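Local atomic coordinates of putative phosphatase/phosphodiesterase MPN_349 (PDB entry 1T71), a protein that binds two iron(III) ions and is probably a metal-dependent phosphatase or phosphodiesterase of the YmdB-like family, perhaps acting on 2',3'-cyclic nucleotides. Residues T46-E57 with F75-K86; P137-I145 with A167-V176. One frame throughout, in Å; residues are numbered along the deposited sequence.

Interaction 1 of 2, residues T46-E57 with F75-K86; sequences THGKGLSLKHYE and FQKLDLAVVINK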
loop_
_atom_site.group_PDB
_atom_site.type_symbol
_atom_site.label_atom_id
_atom_site.label_comp_id
_atom_site.label_asym_id
_atom_site.label_seq_id
_atom_site.Cartn_x
_atom_site.Cartn_y
_atom_site.Cartn_z
ATOM N N THR A 46 5.898 9.779 6.233
ATOM C CA THR A 46 6.760 10.776 6.867
ATOM C C THR A 46 8.208 10.793 6.360
ATOM O O THR A 46 8.997 9.891 6.649
ATOM C CB THR A 46 6.742 10.561 8.385
ATOM O OG1 THR A 46 5.378 10.564 8.834
ATOM C CG2 THR A 46 7.526 11.657 9.107
ATOM N N HIS A 47 8.549 11.843 5.616
ATOM C CA HIS A 47 9.882 11.991 5.032
ATOM C C HIS A 47 10.304 10.761 4.224
ATOM O O HIS A 47 11.479 10.386 4.192
ATOM C CB HIS A 47 10.917 12.299 6.121
ATOM C CG HIS A 47 10.702 13.621 6.788
ATOM N ND1 HIS A 47 10.129 13.744 8.036
ATOM C CD2 HIS A 47 10.928 14.882 6.354
ATOM C CE1 HIS A 47 10.009 15.023 8.341
ATOM N NE2 HIS A 47 10.485 15.736 7.336
ATOM N N GLY A 48 9.325 10.139 3.570
ATOM C CA GLY A 48 9.597 8.977 2.743
ATOM C C GLY A 48 9.694 7.655 3.479
ATOM O O GLY A 48 9.831 6.609 2.839
ATOM N N LYS A 49 9.626 7.687 4.810
ATOM C CA LYS A 49 9.719 6.463 5.599
ATOM C C LYS A 49 8.945 6.497 6.912
ATOM O O LYS A 49 9.167 7.365 7.762
ATOM C CB LYS A 49 11.186 6.134 5.902
ATOM C CG LYS A 49 12.017 5.837 4.665
ATOM C CD LYS A 49 13.423 5.392 5.025
ATOM C CE LYS A 49 14.148 6.455 5.816
ATOM N NZ LYS A 49 15.516 6.017 6.218
ATOM N N GLY A 50 8.034 5.547 7.071
ATOM C CA GLY A 50 7.267 5.473 8.299
ATOM C C GLY A 50 6.136 6.474 8.400
ATOM O O GLY A 50 5.865 7.233 7.460
ATOM N N LEU A 51 5.490 6.492 9.561
ATOM C CA LEU A 51 4.350 7.374 9.789
ATOM C C LEU A 51 4.359 8.004 11.182
ATOM O O LEU A 51 4.344 7.295 12.190
ATOM C CB LEU A 51 3.063 6.566 9.592
ATOM C CG LEU A 51 1.686 7.205 9.780
ATOM C CD1 LEU A 51 1.447 8.280 8.726
ATOM C CD2 LEU A 51 0.627 6.111 9.686
ATOM N N SER A 52 4.386 9.333 11.232
ATOM C CA SER A 52 4.368 10.059 12.501
ATOM C C SER A 52 2.920 10.121 12.986
ATOM O O SER A 52 1.997 9.882 12.207
ATOM C CB SER A 52 4.898 11.489 12.310
ATOM O OG SER A 52 4.009 12.253 11.503
ATOM N N LEU A 53 2.719 10.441 14.263
ATOM C CA LEU A 53 1.366 10.539 14.813
ATOM C C LEU A 53 0.672 11.679 14.087
ATOM O O LEU A 53 -0.491 11.577 13.699
ATOM C CB LEU A 53 1.412 10.863 16.308
ATOM C CG LEU A 53 0.246 10.442 17.214
ATOM C CD1 LEU A 53 -0.004 11.565 18.210
ATOM C CD2 LEU A 53 -1.015 10.143 16.421
ATOM N N LYS A 54 1.404 12.775 13.920
ATOM C CA LYS A 54 0.889 13.949 13.237
ATOM C C LYS A 54 0.349 13.543 11.869
ATOM O O LYS A 54 -0.781 13.868 11.516
ATOM C CB LYS A 54 2.007 14.985 13.063
ATOM C CG LYS A 54 1.554 16.309 12.449
ATOM C CD LYS A 54 2.738 17.224 12.117
ATOM C CE LYS A 54 3.652 16.572 11.069
ATOM N NZ LYS A 54 4.811 17.428 10.650
ATOM N N HIS A 55 1.152 12.813 11.104
ATOM C CA HIS A 55 0.730 12.398 9.776
ATOM C C HIS A 55 -0.367 11.342 9.783
ATOM O O HIS A 55 -1.176 11.275 8.851
ATOM C CB HIS A 55 1.953 11.953 8.979
ATOM C CG HIS A 55 2.871 13.088 8.641
ATOM N ND1 HIS A 55 4.206 12.915 8.353
ATOM C CD2 HIS A 55 2.638 14.419 8.556
ATOM C CE1 HIS A 55 4.759 14.090 8.108
ATOM N NE2 HIS A 55 3.828 15.019 8.224
ATOM N N TYR A 56 -0.414 10.530 10.835
ATOM C CA TYR A 56 -1.450 9.518 10.932
ATOM C C TYR A 56 -2.794 10.226 11.077
ATOM O O TYR A 56 -3.782 9.841 10.452
ATOM C CB TYR A 56 -1.209 8.601 12.131
ATOM C CG TYR A 56 -2.452 7.858 12.578
ATOM C CD1 TYR A 56 -3.339 8.427 13.499
ATOM C CD2 TYR A 56 -2.771 6.611 12.046
ATOM C CE1 TYR A 56 -4.514 7.770 13.875
ATOM C CE2 TYR A 56 -3.945 5.950 12.412
ATOM C CZ TYR A 56 -4.810 6.535 13.323
ATOM O OH TYR A 56 -5.975 5.886 13.659
ATOM N N GLU A 57 -2.835 11.271 11.897
ATOM C CA GLU A 57 -4.085 12.000 12.074
ATOM C C GLU A 57 -4.434 12.759 10.794
ATOM O O GLU A 57 -5.603 12.863 10.431
ATOM C CB GLU A 57 -4.001 12.942 13.284
ATOM C CG GLU A 57 -3.978 12.203 14.636
ATOM C CD GLU A 57 -5.204 11.298 14.868
ATOM O OE1 GLU A 57 -5.225 10.565 15.887
ATOM O OE2 GLU A 57 -6.155 11.322 14.050
ATOM N N PHE A 75 10.171 3.060 11.060
ATOM C CA PHE A 75 11.172 4.109 11.018
ATOM C C PHE A 75 10.952 5.338 11.905
ATOM O O PHE A 75 11.920 5.888 12.426
ATOM C CB PHE A 75 11.424 4.544 9.578
ATOM C CG PHE A 75 12.712 5.282 9.406
ATOM C CD1 PHE A 75 12.734 6.669 9.364
ATOM C CD2 PHE A 75 13.915 4.585 9.337
ATOM C CE1 PHE A 75 13.938 7.353 9.251
ATOM C CE2 PHE A 75 15.123 5.260 9.226
ATOM C CZ PHE A 75 15.135 6.647 9.185
ATOM N N GLN A 76 9.708 5.779 12.082
ATOM C CA GLN A 76 9.453 6.938 12.934
ATOM C C GLN A 76 9.357 6.488 14.399
ATOM O O GLN A 76 8.263 6.349 14.958
ATOM C CB GLN A 76 8.171 7.651 12.486
ATOM C CG GLN A 76 8.245 8.184 11.045
ATOM C CD GLN A 76 9.350 9.218 10.843
ATOM O OE1 GLN A 76 9.898 9.362 9.740
ATOM N NE2 GLN A 76 9.669 9.952 11.898
ATOM N N LYS A 77 10.524 6.272 15.003
ATOM C CA LYS A 77 10.655 5.795 16.380
ATOM C C LYS A 77 9.909 6.573 17.456
ATOM O O LYS A 77 9.324 5.983 18.361
ATOM C CB LYS A 77 12.124 5.774 16.796
ATOM C CG LYS A 77 13.103 5.514 15.689
ATOM C CD LYS A 77 13.208 4.060 15.357
ATOM C CE LYS A 77 14.353 3.866 14.391
ATOM N NZ LYS A 77 15.597 4.481 14.935
ATOM N N LEU A 78 9.954 7.896 17.369
ATOM C CA LEU A 78 9.321 8.745 18.374
ATOM C C LEU A 78 7.857 8.444 18.689
ATOM O O LEU A 78 7.447 8.542 19.841
ATOM C CB LEU A 78 9.465 10.223 17.976
ATOM C CG LEU A 78 10.888 10.664 17.607
ATOM C CD1 LEU A 78 10.921 12.156 17.325
ATOM C CD2 LEU A 78 11.845 10.311 18.741
ATOM N N ASP A 79 7.071 8.083 17.678
ATOM C CA ASP A 79 5.653 7.804 17.898
ATOM C C ASP A 79 5.230 6.386 17.557
ATOM O O ASP A 79 4.034 6.109 17.519
ATOM C CB ASP A 79 4.781 8.740 17.054
ATOM C CG ASP A 79 5.162 10.185 17.194
ATOM O OD1 ASP A 79 5.510 10.594 18.319
ATOM O OD2 ASP A 79 5.094 10.917 16.180
ATOM N N LEU A 80 6.165 5.474 17.317
ATOM C CA LEU A 80 5.714 4.146 16.913
ATOM C C LEU A 80 4.854 3.396 17.920
ATOM O O LEU A 80 3.879 2.764 17.530
ATOM C CB LEU A 80 6.883 3.273 16.437
ATOM C CG LEU A 80 7.677 2.410 17.395
ATOM C CD1 LEU A 80 8.640 1.532 16.606
ATOM C CD2 LEU A 80 8.407 3.302 18.354
ATOM N N ALA A 81 5.177 3.474 19.208
ATOM C CA ALA A 81 4.366 2.772 20.206
ATOM C C ALA A 81 2.898 3.189 20.077
ATOM O O ALA A 81 1.989 2.365 20.202
ATOM C CB ALA A 81 4.873 3.078 21.614
ATOM N N VAL A 82 2.672 4.469 19.808
ATOM C CA VAL A 82 1.319 4.985 19.679
ATOM C C VAL A 82 0.698 4.802 18.291
ATOM O O VAL A 82 -0.469 4.435 18.180
ATOM C CB VAL A 82 1.270 6.482 20.061
ATOM C CG1 VAL A 82 -0.100 7.067 19.735
ATOM C CG2 VAL A 82 1.564 6.639 21.558
ATOM N N VAL A 83 1.464 5.048 17.237
ATOM C CA VAL A 83 0.922 4.918 15.883
ATOM C C VAL A 83 0.571 3.493 15.457
ATOM O O VAL A 83 -0.580 3.199 15.120
ATOM C CB VAL A 83 1.889 5.528 14.837
ATOM C CG1 VAL A 83 1.358 5.300 13.421
ATOM C CG2 VAL A 83 2.044 7.021 15.092
ATOM N N ILE A 84 1.550 2.601 15.469
ATOM C CA ILE A 84 1.274 1.241 15.037
ATOM C C ILE A 84 0.347 0.460 15.979
ATOM O O ILE A 84 -0.103 -0.641 15.660
ATOM C CB ILE A 84 2.610 0.496 14.706
ATOM C CG1 ILE A 84 2.430 -1.015 14.744
ATOM C CG2 ILE A 84 3.703 0.973 15.600
ATOM C CD1 ILE A 84 3.657 -1.758 14.258
ATOM N N ASN A 85 0.024 1.054 17.125
ATOM C CA ASN A 85 -0.903 0.429 18.063
ATOM C C ASN A 85 -2.326 0.891 17.733
ATOM O O ASN A 85 -3.290 0.432 18.341
ATOM C CB ASN A 85 -0.559 0.810 19.506
ATOM C CG ASN A 85 0.087 -0.329 20.275
ATOM O OD1 ASN A 85 0.816 -0.105 21.244
ATOM N ND2 ASN A 85 -0.185 -1.560 19.852
ATOM N N LYS A 86 -2.454 1.802 16.768
ATOM C CA LYS A 86 -3.769 2.304 16.373
ATOM C C LYS A 86 -4.638 1.157 15.865
ATOM O O LYS A 86 -4.196 0.336 15.063
ATOM C CB LYS A 86 -3.641 3.387 15.297
ATOM C CG LYS A 86 -3.053 4.697 15.807
ATOM C CD LYS A 86 -3.925 5.365 16.882
ATOM C CE LYS A 86 -3.373 6.735 17.263
ATOM N NZ LYS A 86 -4.196 7.481 18.252
HETATM O O HOH W 1 6.949 4.493 11.673
HETATM O O HOH W 2 5.784 5.498 14.100
HETATM O O HOH W 3 4.075 13.371 15.539
#

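Interaction 2 of 2, residues P137-I145 with A167-V176; sequences PFKVLKELI and AFCMAFDGYV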
loop_
_atom_site.group_PDB
_atom_site.type_symbol
_atom_site.label_atom_id
_atom_site.label_comp_id
_atom_site.label_asym_id
_atom_site.label_seq_id
_atom_site.Cartn_x
_atom_site.Cartn_y
_atom_site.Cartn_z
ATOM N N PRO A 137 5.451 -15.809 4.111
ATOM C CA PRO A 137 4.158 -15.178 3.812
ATOM C C PRO A 137 3.108 -16.199 3.379
ATOM O O PRO A 137 1.952 -16.138 3.799
ATOM C CB PRO A 137 4.484 -14.213 2.668
ATOM C CG PRO A 137 5.981 -14.110 2.670
ATOM C CD PRO A 137 6.439 -15.460 3.081
ATOM N N PHE A 138 3.519 -17.123 2.516
ATOM C CA PHE A 138 2.627 -18.162 2.010
ATOM C C PHE A 138 2.090 -19.010 3.158
ATOM O O PHE A 138 0.882 -19.208 3.290
ATOM C CB PHE A 138 3.373 -19.060 1.013
ATOM C CG PHE A 138 3.700 -18.384 -0.292
ATOM C CD1 PHE A 138 2.879 -18.553 -1.403
ATOM C CD2 PHE A 138 4.815 -17.560 -0.406
ATOM C CE1 PHE A 138 3.162 -17.907 -2.606
ATOM C CE2 PHE A 138 5.107 -16.908 -1.609
ATOM C CZ PHE A 138 4.278 -17.082 -2.711
ATOM N N LYS A 139 2.993 -19.509 3.993
ATOM C CA LYS A 139 2.586 -20.335 5.121
ATOM C C LYS A 139 1.738 -19.548 6.117
ATOM O O LYS A 139 0.690 -20.019 6.549
ATOM C CB LYS A 139 3.820 -20.923 5.814
ATOM C CG LYS A 139 4.674 -21.751 4.867
ATOM C CD LYS A 139 5.783 -22.497 5.579
ATOM C CE LYS A 139 6.575 -23.321 4.580
ATOM N NZ LYS A 139 7.640 -24.130 5.231
ATOM N N VAL A 140 2.179 -18.345 6.466
ATOM C CA VAL A 140 1.437 -17.516 7.416
ATOM C C VAL A 140 0.000 -17.242 6.989
ATOM O O VAL A 140 -0.926 -17.419 7.775
ATOM C CB VAL A 140 2.135 -16.153 7.648
ATOM C CG1 VAL A 140 1.218 -15.222 8.449
ATOM C CG2 VAL A 140 3.440 -16.365 8.400
ATOM N N LEU A 141 -0.187 -16.803 5.749
ATOM C CA LEU A 141 -1.523 -16.488 5.266
ATOM C C LEU A 141 -2.388 -17.737 5.157
ATOM O O LEU A 141 -3.591 -17.682 5.401
ATOM C CB LEU A 141 -1.443 -15.765 3.916
ATOM C CG LEU A 141 -2.723 -15.118 3.367
ATOM C CD1 LEU A 141 -3.543 -16.139 2.637
ATOM C CD2 LEU A 141 -3.535 -14.490 4.492
ATOM N N LYS A 142 -1.769 -18.863 4.808
ATOM C CA LYS A 142 -2.489 -20.129 4.679
ATOM C C LYS A 142 -3.107 -20.494 6.031
ATOM O O LYS A 142 -4.305 -20.786 6.121
ATOM C CB LYS A 142 -1.521 -21.220 4.219
ATOM C CG LYS A 142 -2.153 -22.353 3.426
ATOM C CD LYS A 142 -2.634 -23.474 4.315
ATOM C CE LYS A 142 -3.119 -24.665 3.480
ATOM N NZ LYS A 142 -2.074 -25.231 2.577
ATOM N N GLU A 143 -2.288 -20.472 7.081
ATOM C CA GLU A 143 -2.762 -20.781 8.429
ATOM C C GLU A 143 -3.891 -19.850 8.851
ATOM O O GLU A 143 -4.870 -20.283 9.463
ATOM C CB GLU A 143 -1.632 -20.658 9.449
ATOM C CG GLU A 143 -0.753 -21.877 9.555
ATOM C CD GLU A 143 -0.175 -22.032 10.952
ATOM O OE1 GLU A 143 0.549 -23.028 11.190
ATOM O OE2 GLU A 143 -0.453 -21.158 11.811
ATOM N N LEU A 144 -3.745 -18.566 8.541
ATOM C CA LEU A 144 -4.769 -17.593 8.896
ATOM C C LEU A 144 -6.065 -17.940 8.165
ATOM O O LEU A 144 -7.140 -17.912 8.756
ATOM C CB LEU A 144 -4.318 -16.179 8.518
ATOM C CG LEU A 144 -5.216 -15.032 8.985
ATOM C CD1 LEU A 144 -5.214 -14.966 10.513
ATOM C CD2 LEU A 144 -4.713 -13.717 8.406
ATOM N N ILE A 145 -5.955 -18.276 6.883
ATOM C CA ILE A 145 -7.128 -18.627 6.083
ATOM C C ILE A 145 -7.872 -19.811 6.689
ATOM O O ILE A 145 -9.103 -19.807 6.780
ATOM C CB ILE A 145 -6.744 -19.018 4.638
ATOM C CG1 ILE A 145 -6.099 -17.834 3.913
ATOM C CG2 ILE A 145 -7.986 -19.504 3.884
ATOM C CD1 ILE A 145 -7.004 -16.655 3.720
ATOM N N ALA A 167 3.159 -15.639 -7.943
ATOM C CA ALA A 167 3.127 -16.974 -7.363
ATOM C C ALA A 167 2.128 -16.916 -6.207
ATOM O O ALA A 167 1.371 -17.856 -5.970
ATOM C CB ALA A 167 4.502 -17.365 -6.848
ATOM N N PHE A 168 2.128 -15.787 -5.504
ATOM C CA PHE A 168 1.233 -15.577 -4.371
ATOM C C PHE A 168 -0.199 -15.543 -4.904
ATOM O O PHE A 168 -1.108 -16.120 -4.311
ATOM C CB PHE A 168 1.595 -14.254 -3.675
ATOM C CG PHE A 168 0.951 -14.067 -2.323
ATOM C CD1 PHE A 168 -0.260 -13.386 -2.196
ATOM C CD2 PHE A 168 1.566 -14.551 -1.177
ATOM C CE1 PHE A 168 -0.844 -13.185 -0.941
ATOM C CE2 PHE A 168 0.989 -14.356 0.084
ATOM C CZ PHE A 168 -0.216 -13.670 0.199
ATOM N N CYS A 169 -0.386 -14.879 -6.041
ATOM C CA CYS A 169 -1.694 -14.776 -6.675
ATOM C C CYS A 169 -2.211 -16.165 -7.037
ATOM O O CYS A 169 -3.374 -16.496 -6.810
ATOM C CB CYS A 169 -1.593 -13.929 -7.949
ATOM S SG CYS A 169 -3.124 -13.869 -8.943
ATOM N N MET A 170 -1.330 -16.975 -7.603
ATOM C CA MET A 170 -1.693 -18.314 -8.024
ATOM C C MET A 170 -2.039 -19.215 -6.844
ATOM O O MET A 170 -2.909 -20.085 -6.944
ATOM C CB MET A 170 -0.552 -18.924 -8.836
ATOM C CG MET A 170 -1.034 -19.694 -10.043
ATOM S SD MET A 170 -1.460 -18.657 -11.456
ATOM C CE MET A 170 -2.810 -17.656 -10.846
ATOM N N ALA A 171 -1.366 -18.993 -5.721
ATOM C CA ALA A 171 -1.595 -19.791 -4.531
ATOM C C ALA A 171 -2.910 -19.496 -3.805
ATOM O O ALA A 171 -3.602 -20.421 -3.384
ATOM C CB ALA A 171 -0.434 -19.616 -3.564
ATOM N N PHE A 172 -3.256 -18.221 -3.656
ATOM C CA PHE A 172 -4.468 -17.855 -2.915
ATOM C C PHE A 172 -5.628 -17.254 -3.708
ATOM O O PHE A 172 -6.582 -16.762 -3.113
ATOM C CB PHE A 172 -4.101 -16.876 -1.791
ATOM C CG PHE A 172 -3.040 -17.386 -0.860
ATOM C CD1 PHE A 172 -1.706 -17.035 -1.045
ATOM C CD2 PHE A 172 -3.374 -18.229 0.197
ATOM C CE1 PHE A 172 -0.716 -17.514 -0.188
ATOM C CE2 PHE A 172 -2.395 -18.716 1.062
ATOM C CZ PHE A 172 -1.062 -18.357 0.870
ATOM N N ASP A 173 -5.566 -17.310 -5.033
ATOM C CA ASP A 173 -6.602 -16.710 -5.862
ATOM C C ASP A 173 -8.046 -16.714 -5.353
ATOM O O ASP A 173 -8.624 -15.654 -5.144
ATOM C CB ASP A 173 -6.576 -17.293 -7.276
ATOM C CG ASP A 173 -7.524 -16.556 -8.222
ATOM O OD1 ASP A 173 -7.554 -16.876 -9.424
ATOM O OD2 ASP A 173 -8.241 -15.645 -7.759
ATOM N N GLY A 174 -8.654 -17.868 -5.146
ATOM C CA GLY A 174 -10.038 -17.811 -4.698
ATOM C C GLY A 174 -10.278 -17.842 -3.199
ATOM O O GLY A 174 -11.405 -17.659 -2.750
ATOM N N TYR A 175 -9.222 -18.061 -2.426
ATOM C CA TYR A 175 -9.326 -18.149 -0.974
ATOM C C TYR A 175 -9.387 -16.810 -0.259
ATOM O O TYR A 175 -9.541 -16.761 0.962
ATOM C CB TYR A 175 -8.155 -18.971 -0.440
ATOM C CG TYR A 175 -8.216 -20.412 -0.871
ATOM C CD1 TYR A 175 -8.729 -21.388 -0.022
ATOM C CD2 TYR A 175 -7.800 -20.799 -2.146
ATOM C CE1 TYR A 175 -8.830 -22.717 -0.424
ATOM C CE2 TYR A 175 -7.900 -22.124 -2.561
ATOM C CZ TYR A 175 -8.416 -23.076 -1.693
ATOM O OH TYR A 175 -8.536 -24.386 -2.094
ATOM N N VAL A 176 -9.264 -15.730 -1.022
ATOM C CA VAL A 176 -9.303 -14.383 -0.470
ATOM C C VAL A 176 -10.058 -13.459 -1.423
ATOM O O VAL A 176 -10.282 -13.807 -2.584
ATOM C CB VAL A 176 -7.855 -13.870 -0.222
ATOM C CG1 VAL A 176 -7.792 -12.367 -0.296
ATOM C CG2 VAL A 176 -7.379 -14.335 1.151
#

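Interaction 1 of 2, residues T46-E57 with F75-K86
K49 lays the end of its side chain over one face of the F75 ring. CE stands above the middle of the ring, 3.5 Å from its centroid, and NZ, farther from the ring normal, adds a cation-pi contact; the bend at chi3 (-60°) turns the ammonium end across the ring. Next to this pair, the aliphatic part of Q76 runs along the G50-L51 backbone, with CG 3.6 Å from L51 N. At the other end of the contact V83 supplies most of the apolar contact: CG1 meets L51 CD2 at 3.9 Å, while CG2 rests on the backbone where the helix of L53 begins. There L53 N gives D79 OD2 a nearly straight hydrogen bond (3.1 Å, 177°), reaching the oxygen on its anti side and 34° out of the carboxylate plane. A water bonded to the same OD2 accepts from K54 N, so the carboxylate serves two amides of that first turn. K86, bent at chi2, carries CG over one face of Y56, 3.8 Å from the ring centroid. The metallophosphoesterase (calcineurin-like) fold places metal ligands on loops that follow its strands: 46-57 continues from the iron ligands E43 and N44, and 75-86 follows the ligand N71 and H72, the probable proton donor, which K49 also touches. Further out, two waters bridge the backbones of L51 and Q76, one accepting from both amides and the other donating to both carbonyls. S52 is the N-cap of helix 53-62, its OG accepting from H55 N at 2.9 Å. T46 OG1 accepts from S52 N and shares a hydrogen bond with H55 ND1 (2.7 Å), tying the turn of 46-49 to the helix start. Y56 OH is hydrogen-bonded to D88.

Interaction 2 of 2, residues P137-I145 with A167-V176
F138 and F168 form an edge-to-face (T-shaped) aromatic pair: the edge of F168 points at the face of F138, with centroids 5.3 Å apart and planes at 65°. F168 CD2 lies over the centre of that face. The F138 ring is also a knob in a hole made by A167, F168, A171 and F172, where its CE1 comes within 3.5 Å of F168 CA and the methyl of A171 sits at its rim. With chi1 at -70°, CG lies beside the backbone N, and the ring reaches across to the neighbouring helix although the CB of F138 sets out along the flank of its own. CH-pi packing comes from L141, whose CD1 lies over one face of F172, displaced toward the rim and 3.2 Å from F172 CD2, a tight fit. The L141 and F172 side chains run past each other in opposite directions. The edge of the F172 ring is turned to the backbone of the first helix, CZ approaching F138 O at 3.2 Å. Segments 137-145 and 167-172, the latter the end of helix 162-172, run nearly parallel, their axes 11.2 Å apart at closest and crossing at -24°; each helix is followed by a parallel strand of one mixed sheet, 152-158 and 178-182, as in successive beta-alpha-beta crossovers, and both cover the same side of that sheet. Aliphatic contacts prevail at the C-terminal end, beyond the aromatic cluster. I145 CD1 presses on V176 CG2 at 3.5 Å, closer than usual for two methyls, the side chains meeting at about a right angle, and it also touches the carbonyl of Y175. Toward the sheet, L141 and F168 pack on L123 of strand 117-124, F168 stacks with F157, and I145 and V176 both rest on H153.

Overall arrangement
Interaction 1 is complete in the sequence before interaction 2 begins. Their centres lie 29 Å apart and their nearest atoms about 15 Å apart, without touching. Each belongs to a different mixed sheet: interaction 1 adjoins the one containing strands 6-10, 37-41 and 66-68, whereas interaction 2 covers the one containing 117-124, 152-158 and 178-182. The irons connect the two halves, with ligands D12, E43, N44 and N71 coming from the first and H158, H183 and H185 from the second. Interaction 1 borders this site, the side chain of K49 lying about 8 Å from an iron; interaction 2 is farther away, the side chain of P137 about 14 Å from one, on the outer helical layer of its sheet.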